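Side-chain contacts in single-stranded DNA-binding protein WHY1, chloroplastic (Arabidopsis thaliana, PDB 4KOO), which binds single-stranded DNA in chloroplasts and nucleus, guarding the plastid genome against illegitimate recombination and modulating telomere length: residues P29-L34 against W161-N166; E110-G115 against S134-I139; H118-S123 against A142-L147. One frame throughout, in Å; residues are numbered along the deposited sequence.

In the fold
This chain holds the Whirly domain of the longer protein. Interactions 2 and 3 adjoin, centres about 7 Å apart, and share its second antiparallel sheet through strands 103-111, 118-126 and 131-139: the backbone of Ile139 in interaction 2 pairs with that of His118 in interaction 3. Interaction 3 is the buried one, a stack of aromatic rings joining sheet to helix 141-158, whereas interaction 2 lies at that sheet's partly exposed end, where a leucine methyl meets a tyrosine hydroxyl. Interaction 1, its centre about 30 Å from that of interaction 3, joins the other sheet to helix 161-165 by sparse apolar touches beside a second subunit. None has a hydrogen bond across its own segments.

Interaction 1 of 3, residues P29-L34 against W161-N166; sequences PEFVAL and WHAFAN
Phe31 reaches helix 161-165 with the far end of its ring, CZ lying 4.2 Å from CB of Ala163. Its CG stands opposite the backbone carbonyl carbon (chi1 -68°), a setting that sends the ring out from the strand toward the helix. The methyl meets the ring obliquely, and alanine, being small, lets the large ring come close to the helix. Pro29, two residues earlier and so on the same side of the extended chain, makes the second touch: its CG is 4.2 Å from CE1 of His162, again at a slant to the imidazole plane. Compact and apolar, the proline ring suits a van der Waals contact beside the imidazole. The segments join the C-terminal end of strand 20-33, in the first antiparallel sheet of the Whirly fold, to the short helix that follows the long helix 141-158. The side chain of His162 is modelled in two positions, so its contacts are less certain than that of Phe31; in one of them a chi1 of 73° brings its ring over CB of Ala163, which sits 3.7 Å from the imidazole plane. The same methyl lies near both rings in this conformer. Tyr157 stacks with the His162 ring as well, tying it to the preceding helix. A second subunit of the homotetramer completes the surroundings: Phe9 of that subunit meets Phe31 edge-to-face, and Val11 of the same subunit packs on Phe31 and accepts a hydrogen bond from Trp161 NE1 through its backbone oxygen.

Interaction 2 of 3, residues E110-G115 against S134-I139; sequences EPLPDG and SIYIPI
Leu112, just past the end of strand 103-111, brings its CD2 methyl to 3.4 Å from OH of Tyr136 on strand 131-139. Before it, Glu110 still pairs through its backbone with Phe119, and the Pro111 ring packs on Arg84 and Ser86. Leu112 then turns its side chain to the outermost strand of this chain's sheet, and the two branches part: CD2 goes to the tyrosine, while CD1 comes 4.2 Å from the backbone O of Ile139. This is the loop of a beta hairpin, strands 103-111 and 118-126, folding over the next strand of the antiparallel Whirly sheet. A forked leucine suits the place: one branch meets the hydroxyl closely while the other only nears Ile139. Tyr136 extends with its CG anti to the backbone N (chi1 175°), carrying the hydroxyl to the leucine; its ring also stacks with Phe119, and Leu112 packs on that same phenylalanine. Strand 131-139 also packs on residues 17-22, which are probably required for single-stranded DNA binding. Leu112 to Gly115 form a beta turn, closed by a 3.2 Å hydrogen bond from Gly115 N to Leu112 O, and Pro113 (phi -54°) suits its first central position.

Interaction 3 of 3, residues H118-S123 against A142-L147; sequences HFFNLS and AEFAVL
Phe144 lays its ring flat on the imidazole of His118, the two planes only 2° apart and their centroids 3.9 Å from each other. This face-to-face stack joins helix 141-158 to strand 118-126 of the second antiparallel sheet in the Whirly fold; the axes of these short strand and helix segments run at 65°. Phe144, with CG anti to its backbone nitrogen (chi1 -166°), sends its ring to the sheet, and a flat imidazole can lie on it as an aliphatic chain could not. Phe120, two residues along the same strand, meets the phenylalanine differently: ring edges approach, CE1 of Phe120 to CE1 of Phe144 at 4.1 Å. Replacing Phe144 with alanine would probably leave the imidazole of His118 without its stacking partner and open a gap beside the Phe120 edge. Bulky apolar residues suit this buried side of the sheet, and Ile139 of the neighbouring strand packs on both phenylalanines. Other parts of the helix, at Ala145 and Val146, face Gly76 and Val72 of a third subunit. Three residues on from Phe144, Leu147 extends its CD1 methyl to 4.1 Å from CZ of Phe120.

Interaction 1 of 3, residues P29-L34 against W161-N166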
loop_
_atom_site.group_PDB
_atom_site.type_symbol
_atom_site.label_atom_id
_atom_site.label_comp_id
_atom_site.label_asym_id
_atom_site.label_seq_id
_atom_site.Cartn_x
_atom_site.Cartn_y
_atom_site.Cartn_z
ATOM N N PRO A 29 -17.289 6.297 2.848
ATOM C CA PRO A 29 -17.534 7.716 2.833
ATOM C C PRO A 29 -18.833 7.993 2.051
ATOM O O PRO A 29 -19.205 7.148 1.257
ATOM C CB PRO A 29 -16.350 8.253 2.060
ATOM C CG PRO A 29 -15.876 7.142 1.246
ATOM C CD PRO A 29 -16.119 5.921 2.022
ATOM N N GLU A 30 -19.486 9.118 2.330
ATOM C CA GLU A 30 -20.624 9.612 1.549
ATOM C C GLU A 30 -20.214 10.751 0.637
ATOM O O GLU A 30 -19.344 11.562 0.982
ATOM C CB GLU A 30 -21.706 10.077 2.497
ATOM C CG GLU A 30 -22.150 9.004 3.460
ATOM C CD GLU A 30 -23.243 9.454 4.413
ATOM O OE1 GLU A 30 -23.562 10.663 4.438
ATOM O OE2 GLU A 30 -23.767 8.595 5.147
ATOM N N PHE A 31 -20.826 10.796 -0.550
ATOM C CA PHE A 31 -20.617 11.869 -1.510
ATOM C C PHE A 31 -21.975 12.491 -1.889
ATOM O O PHE A 31 -23.027 11.880 -1.710
ATOM C CB PHE A 31 -20.002 11.333 -2.787
ATOM C CG PHE A 31 -18.597 10.843 -2.636
ATOM C CD1 PHE A 31 -18.343 9.555 -2.210
ATOM C CD2 PHE A 31 -17.530 11.664 -2.939
ATOM C CE1 PHE A 31 -17.053 9.103 -2.082
ATOM C CE2 PHE A 31 -16.234 11.204 -2.828
ATOM C CZ PHE A 31 -15.999 9.934 -2.387
ATOM N N VAL A 32 -21.926 13.705 -2.404
ATOM C CA VAL A 32 -23.108 14.340 -2.985
ATOM C C VAL A 32 -22.826 14.635 -4.445
ATOM O O VAL A 32 -21.683 14.897 -4.823
ATOM C CB VAL A 32 -23.452 15.659 -2.287
ATOM C CG1 VAL A 32 -23.738 15.435 -0.826
ATOM C CG2 VAL A 32 -22.329 16.661 -2.471
ATOM N N ALA A 33 -23.867 14.577 -5.269
ATOM C CA ALA A 33 -23.784 15.066 -6.637
ATOM C C ALA A 33 -23.842 16.589 -6.625
ATOM O O ALA A 33 -24.556 17.186 -5.823
ATOM C CB ALA A 33 -24.914 14.508 -7.453
ATOM N N LEU A 34 -23.068 17.228 -7.490
ATOM C CA LEU A 34 -23.134 18.681 -7.602
ATOM C C LEU A 34 -23.911 19.033 -8.865
ATOM O O LEU A 34 -24.157 18.170 -9.711
ATOM C CB LEU A 34 -21.731 19.299 -7.626
ATOM C CG LEU A 34 -21.112 19.603 -6.259
ATOM C CD1 LEU A 34 -21.282 18.418 -5.331
ATOM C CD2 LEU A 34 -19.636 19.966 -6.387
ATOM N N TRP A 161 -9.868 9.192 -1.186
ATOM C CA TRP A 161 -8.732 9.372 -2.078
ATOM C C TRP A 161 -8.581 8.225 -3.082
ATOM O O TRP A 161 -7.939 8.364 -4.129
ATOM C CB TRP A 161 -7.446 9.655 -1.303
ATOM C CG TRP A 161 -7.320 11.106 -0.846
ATOM C CD1 TRP A 161 -8.352 11.967 -0.547
ATOM C CD2 TRP A 161 -6.113 11.853 -0.645
ATOM N NE1 TRP A 161 -7.858 13.178 -0.156
ATOM C CE2 TRP A 161 -6.490 13.149 -0.228
ATOM C CE3 TRP A 161 -4.745 11.551 -0.758
ATOM C CZ2 TRP A 161 -5.556 14.135 0.055
ATOM C CZ3 TRP A 161 -3.813 12.535 -0.492
ATOM C CH2 TRP A 161 -4.213 13.816 -0.092
ATOM N N HIS A 162 -9.163 7.085 -2.741
ATOM C CA HIS A 162 -9.291 5.950 -3.653
ATOM C C HIS A 162 -10.086 6.312 -4.871
ATOM O O HIS A 162 -9.754 5.939 -6.011
ATOM C CB HIS A 162 -10.038 4.819 -2.938
ATOM C CG HIS A 162 -11.517 5.063 -2.758
ATOM N ND1 HIS A 162 -12.037 6.034 -1.916
ATOM C CD2 HIS A 162 -12.586 4.417 -3.295
ATOM C CE1 HIS A 162 -13.354 5.968 -1.950
ATOM N NE2 HIS A 162 -13.709 4.997 -2.780
ATOM N N ALA A 163 -11.172 7.043 -4.620
ATOM C CA ALA A 163 -12.086 7.447 -5.658
ATOM C C ALA A 163 -11.366 8.407 -6.558
ATOM O O ALA A 163 -11.501 8.320 -7.776
ATOM C CB ALA A 163 -13.346 8.100 -5.061
ATOM N N PHE A 164 -10.555 9.288 -5.978
ATOM C CA PHE A 164 -9.704 10.158 -6.788
ATOM C C PHE A 164 -8.733 9.351 -7.602
ATOM O O PHE A 164 -8.584 9.548 -8.843
ATOM C CB PHE A 164 -8.922 11.169 -5.930
ATOM C CG PHE A 164 -7.653 11.689 -6.591
ATOM C CD1 PHE A 164 -7.684 12.747 -7.483
ATOM C CD2 PHE A 164 -6.452 11.119 -6.338
ATOM C CE1 PHE A 164 -6.524 13.210 -8.080
ATOM C CE2 PHE A 164 -5.274 11.584 -6.930
ATOM C CZ PHE A 164 -5.319 12.648 -7.802
ATOM N N ALA A 165 -8.042 8.440 -6.919
ATOM C CA ALA A 165 -6.948 7.711 -7.556
ATOM C C ALA A 165 -7.462 6.916 -8.731
ATOM O O ALA A 165 -6.795 6.800 -9.769
ATOM C CB ALA A 165 -6.237 6.736 -6.548
ATOM N N ASN A 166 -8.648 6.360 -8.557
ATOM C CA ASN A 166 -9.184 5.449 -9.545
ATOM C C ASN A 166 -9.961 6.146 -10.658
ATOM O O ASN A 166 -10.429 5.485 -11.596
ATOM C CB ASN A 166 -10.024 4.359 -8.839
ATOM C CG ASN A 166 -9.155 3.264 -8.250
ATOM O OD1 ASN A 166 -8.602 3.413 -7.156
ATOM N ND2 ASN A 166 -8.999 2.164 -8.989
#

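Interaction 2 of 3, residues E110-G115 against S134-I139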
loop_
_atom_site.group_PDB
_atom_site.type_symbol
_atom_site.label_atom_id
_atom_site.label_comp_id
_atom_site.label_asym_id
_atom_site.label_seq_id
_atom_site.Cartn_x
_atom_site.Cartn_y
_atom_site.Cartn_z
ATOM N N GLU A 110 -4.512 -1.623 24.446
ATOM C CA GLU A 110 -3.254 -1.664 25.186
ATOM C C GLU A 110 -2.577 -2.994 24.972
ATOM O O GLU A 110 -3.240 -3.995 24.738
ATOM C CB GLU A 110 -3.493 -1.527 26.689
ATOM C CG GLU A 110 -4.216 -0.265 27.067
ATOM C CD GLU A 110 -4.345 -0.078 28.562
ATOM O OE1 GLU A 110 -3.661 -0.795 29.330
ATOM O OE2 GLU A 110 -5.139 0.802 28.957
ATOM N N PRO A 111 -1.252 -3.011 25.120
ATOM C CA PRO A 111 -0.540 -4.290 25.094
ATOM C C PRO A 111 -0.961 -5.157 26.263
ATOM O O PRO A 111 -1.346 -4.667 27.323
ATOM C CB PRO A 111 0.940 -3.886 25.200
ATOM C CG PRO A 111 0.966 -2.546 25.775
ATOM C CD PRO A 111 -0.334 -1.869 25.323
ATOM N N LEU A 112 -0.931 -6.465 26.039
ATOM C CA LEU A 112 -1.159 -7.418 27.096
ATOM C C LEU A 112 0.019 -7.437 28.051
ATOM O O LEU A 112 1.185 -7.287 27.643
ATOM C CB LEU A 112 -1.359 -8.829 26.528
ATOM C CG LEU A 112 -2.678 -9.066 25.800
ATOM C CD1 LEU A 112 -2.684 -10.410 25.072
ATOM C CD2 LEU A 112 -3.857 -8.999 26.759
ATOM N N PRO A 113 -0.282 -7.642 29.335
ATOM C CA PRO A 113 0.742 -7.790 30.377
ATOM C C PRO A 113 1.734 -8.897 30.003
ATOM O O PRO A 113 1.325 -10.013 29.693
ATOM C CB PRO A 113 -0.069 -8.201 31.621
ATOM C CG PRO A 113 -1.450 -7.812 31.344
ATOM C CD PRO A 113 -1.637 -7.877 29.855
ATOM N N ASP A 114 3.016 -8.559 30.020
ATOM C CA ASP A 114 4.110 -9.474 29.653
ATOM C C ASP A 114 3.795 -10.409 28.479
ATOM O O ASP A 114 4.255 -11.551 28.458
ATOM C CB ASP A 114 4.601 -10.292 30.871
ATOM C CG ASP A 114 5.307 -9.426 31.928
ATOM O OD1 ASP A 114 6.555 -9.193 31.835
ATOM O OD2 ASP A 114 4.599 -9.002 32.868
ATOM N N GLY A 115 3.053 -9.917 27.490
ATOM C CA GLY A 115 2.780 -10.705 26.317
ATOM C C GLY A 115 2.956 -9.860 25.074
ATOM O O GLY A 115 3.150 -8.650 25.146
ATOM N N SER A 134 -18.913 -3.495 30.425
ATOM C CA SER A 134 -17.651 -3.491 29.667
ATOM C C SER A 134 -17.425 -4.859 29.019
ATOM O O SER A 134 -17.781 -5.906 29.591
ATOM C CB SER A 134 -16.471 -3.101 30.550
ATOM O OG SER A 134 -16.162 -4.135 31.452
ATOM N N ILE A 135 -16.867 -4.844 27.807
ATOM C CA ILE A 135 -16.498 -6.078 27.107
ATOM C C ILE A 135 -15.005 -6.016 26.760
ATOM O O ILE A 135 -14.538 -5.046 26.160
ATOM C CB ILE A 135 -17.308 -6.312 25.841
ATOM C CG1 ILE A 135 -18.807 -6.441 26.147
ATOM C CG2 ILE A 135 -16.875 -7.654 25.178
ATOM C CD1 ILE A 135 -19.699 -6.405 24.939
ATOM N N TYR A 136 -14.286 -7.048 27.162
ATOM C CA TYR A 136 -12.853 -7.170 26.979
ATOM C C TYR A 136 -12.536 -8.284 25.996
ATOM O O TYR A 136 -13.107 -9.377 26.071
ATOM C CB TYR A 136 -12.249 -7.493 28.331
ATOM C CG TYR A 136 -10.773 -7.773 28.371
ATOM C CD1 TYR A 136 -10.270 -9.019 28.022
ATOM C CD2 TYR A 136 -9.879 -6.806 28.790
ATOM C CE1 TYR A 136 -8.945 -9.275 28.075
ATOM C CE2 TYR A 136 -8.555 -7.079 28.886
ATOM C CZ TYR A 136 -8.089 -8.303 28.515
ATOM O OH TYR A 136 -6.739 -8.546 28.583
ATOM N N ILE A 137 -11.647 -8.022 25.046
ATOM C CA ILE A 137 -11.206 -9.116 24.172
ATOM C C ILE A 137 -9.700 -9.089 23.921
ATOM O O ILE A 137 -9.117 -8.057 23.580
ATOM C CB ILE A 137 -11.988 -9.150 22.870
ATOM C CG1 ILE A 137 -11.695 -10.444 22.091
ATOM C CG2 ILE A 137 -11.703 -7.959 22.011
ATOM C CD1 ILE A 137 -12.607 -10.639 20.912
ATOM N N PRO A 138 -9.053 -10.239 24.107
ATOM C CA PRO A 138 -7.627 -10.319 23.815
ATOM C C PRO A 138 -7.430 -10.575 22.320
ATOM O O PRO A 138 -8.285 -11.183 21.660
ATOM C CB PRO A 138 -7.183 -11.532 24.626
ATOM C CG PRO A 138 -8.379 -12.422 24.581
ATOM C CD PRO A 138 -9.566 -11.503 24.678
ATOM N N ILE A 139 -6.325 -10.062 21.808
ATOM C CA ILE A 139 -5.988 -10.082 20.395
ATOM C C ILE A 139 -4.545 -10.549 20.339
ATOM O O ILE A 139 -3.690 -9.966 20.974
ATOM C CB ILE A 139 -6.023 -8.626 19.796
ATOM C CG1 ILE A 139 -7.343 -7.897 20.141
ATOM C CG2 ILE A 139 -5.856 -8.622 18.304
ATOM C CD1 ILE A 139 -8.552 -8.428 19.483
#

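Interaction 3 of 3, residues H118-S123 against A142-L147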
loop_
_atom_site.group_PDB
_atom_site.type_symbol
_atom_site.label_atom_id
_atom_site.label_comp_id
_atom_site.label_asym_id
_atom_site.label_seq_id
_atom_site.Cartn_x
_atom_site.Cartn_y
_atom_site.Cartn_z
ATOM N N HIS A 118 -2.439 -7.787 22.381
ATOM C CA HIS A 118 -3.091 -6.552 22.823
ATOM C C HIS A 118 -4.443 -6.964 23.338
ATOM O O HIS A 118 -4.884 -8.089 23.113
ATOM C CB HIS A 118 -3.297 -5.571 21.662
ATOM C CG HIS A 118 -2.113 -4.716 21.355
ATOM N ND1 HIS A 118 -0.973 -5.212 20.771
ATOM C CD2 HIS A 118 -1.863 -3.406 21.611
ATOM C CE1 HIS A 118 -0.083 -4.239 20.638
ATOM N NE2 HIS A 118 -0.598 -3.131 21.141
ATOM N N PHE A 119 -5.105 -6.055 24.040
ATOM C CA PHE A 119 -6.535 -6.173 24.237
ATOM C C PHE A 119 -7.269 -4.934 23.765
ATOM O O PHE A 119 -6.704 -3.842 23.704
ATOM C CB PHE A 119 -6.870 -6.524 25.675
ATOM C CG PHE A 119 -6.657 -5.408 26.662
ATOM C CD1 PHE A 119 -7.622 -4.427 26.858
ATOM C CD2 PHE A 119 -5.503 -5.366 27.432
ATOM C CE1 PHE A 119 -7.413 -3.414 27.803
ATOM C CE2 PHE A 119 -5.297 -4.370 28.363
ATOM C CZ PHE A 119 -6.256 -3.398 28.557
ATOM N N PHE A 120 -8.537 -5.125 23.410
ATOM C CA PHE A 120 -9.486 -4.043 23.244
ATOM C C PHE A 120 -10.494 -4.165 24.395
ATOM O O PHE A 120 -11.006 -5.247 24.693
ATOM C CB PHE A 120 -10.284 -4.171 21.960
ATOM C CG PHE A 120 -9.550 -3.779 20.711
ATOM C CD1 PHE A 120 -8.275 -4.220 20.462
ATOM C CD2 PHE A 120 -10.167 -2.972 19.766
ATOM C CE1 PHE A 120 -7.618 -3.844 19.293
ATOM C CE2 PHE A 120 -9.516 -2.597 18.597
ATOM C CZ PHE A 120 -8.245 -3.039 18.363
ATOM N N ASN A 121 -10.777 -3.056 25.046
ATOM C CA ASN A 121 -11.823 -3.065 26.062
ATOM C C ASN A 121 -12.784 -1.936 25.779
ATOM O O ASN A 121 -12.344 -0.780 25.654
ATOM C CB ASN A 121 -11.201 -2.882 27.432
ATOM C CG ASN A 121 -12.200 -3.098 28.554
ATOM O OD1 ASN A 121 -12.490 -4.234 28.922
ATOM N ND2 ASN A 121 -12.780 -2.008 29.052
ATOM N N LEU A 122 -14.075 -2.253 25.677
ATOM C CA LEU A 122 -15.098 -1.242 25.444
ATOM C C LEU A 122 -15.977 -1.166 26.673
ATOM O O LEU A 122 -16.571 -2.172 27.074
ATOM C CB LEU A 122 -15.979 -1.596 24.274
ATOM C CG LEU A 122 -17.117 -0.651 23.947
ATOM C CD1 LEU A 122 -16.667 0.795 23.826
ATOM C CD2 LEU A 122 -17.843 -1.124 22.703
ATOM N N SER A 123 -16.043 0.030 27.255
ATOM C CA SER A 123 -16.881 0.280 28.411
ATOM C C SER A 123 -17.954 1.262 28.030
ATOM O O SER A 123 -17.683 2.304 27.421
ATOM C CB SER A 123 -16.012 0.822 29.563
ATOM O OG SER A 123 -16.802 1.060 30.709
ATOM N N ALA A 142 -0.480 -11.656 15.854
ATOM C CA ALA A 142 -0.806 -11.912 14.446
ATOM C C ALA A 142 -2.143 -11.272 14.070
ATOM O O ALA A 142 -2.240 -10.646 13.035
ATOM C CB ALA A 142 -0.877 -13.402 14.194
ATOM N N GLU A 143 -3.147 -11.414 14.938
ATOM C CA GLU A 143 -4.466 -10.810 14.728
ATOM C C GLU A 143 -4.377 -9.278 14.673
ATOM O O GLU A 143 -5.024 -8.637 13.864
ATOM C CB GLU A 143 -5.429 -11.254 15.832
ATOM C CG GLU A 143 -5.835 -12.699 15.743
ATOM C CD GLU A 143 -6.535 -13.228 16.982
ATOM O OE1 GLU A 143 -6.362 -12.645 18.068
ATOM O OE2 GLU A 143 -7.230 -14.258 16.868
ATOM N N PHE A 144 -3.559 -8.698 15.556
ATOM C CA PHE A 144 -3.378 -7.251 15.619
ATOM C C PHE A 144 -2.713 -6.760 14.357
ATOM O O PHE A 144 -3.062 -5.687 13.825
ATOM C CB PHE A 144 -2.544 -6.895 16.855
ATOM C CG PHE A 144 -2.561 -5.438 17.200
ATOM C CD1 PHE A 144 -3.682 -4.871 17.790
ATOM C CD2 PHE A 144 -1.479 -4.639 16.933
ATOM C CE1 PHE A 144 -3.711 -3.512 18.083
ATOM C CE2 PHE A 144 -1.505 -3.263 17.239
ATOM C CZ PHE A 144 -2.599 -2.725 17.819
ATOM N N ALA A 145 -1.782 -7.556 13.839
ATOM C CA ALA A 145 -1.068 -7.203 12.633
ATOM C C ALA A 145 -2.014 -7.186 11.440
ATOM O O ALA A 145 -1.889 -6.322 10.581
ATOM C CB ALA A 145 0.108 -8.160 12.362
ATOM N N VAL A 146 -2.962 -8.126 11.400
ATOM C CA VAL A 146 -4.012 -8.092 10.366
ATOM C C VAL A 146 -4.882 -6.824 10.491
ATOM O O VAL A 146 -5.197 -6.150 9.499
ATOM C CB VAL A 146 -4.894 -9.356 10.461
ATOM C CG1 VAL A 146 -6.084 -9.306 9.494
ATOM C CG2 VAL A 146 -4.061 -10.575 10.149
ATOM N N LEU A 147 -5.289 -6.504 11.722
ATOM C CA LEU A 147 -6.052 -5.277 11.946
ATOM C C LEU A 147 -5.268 -4.047 11.461
ATOM O O LEU A 147 -5.814 -3.183 10.762
ATOM C CB LEU A 147 -6.469 -5.144 13.417
ATOM C CG LEU A 147 -7.479 -6.137 13.978
ATOM C CD1 LEU A 147 -7.712 -5.864 15.447
ATOM C CD2 LEU A 147 -8.778 -6.071 13.214
#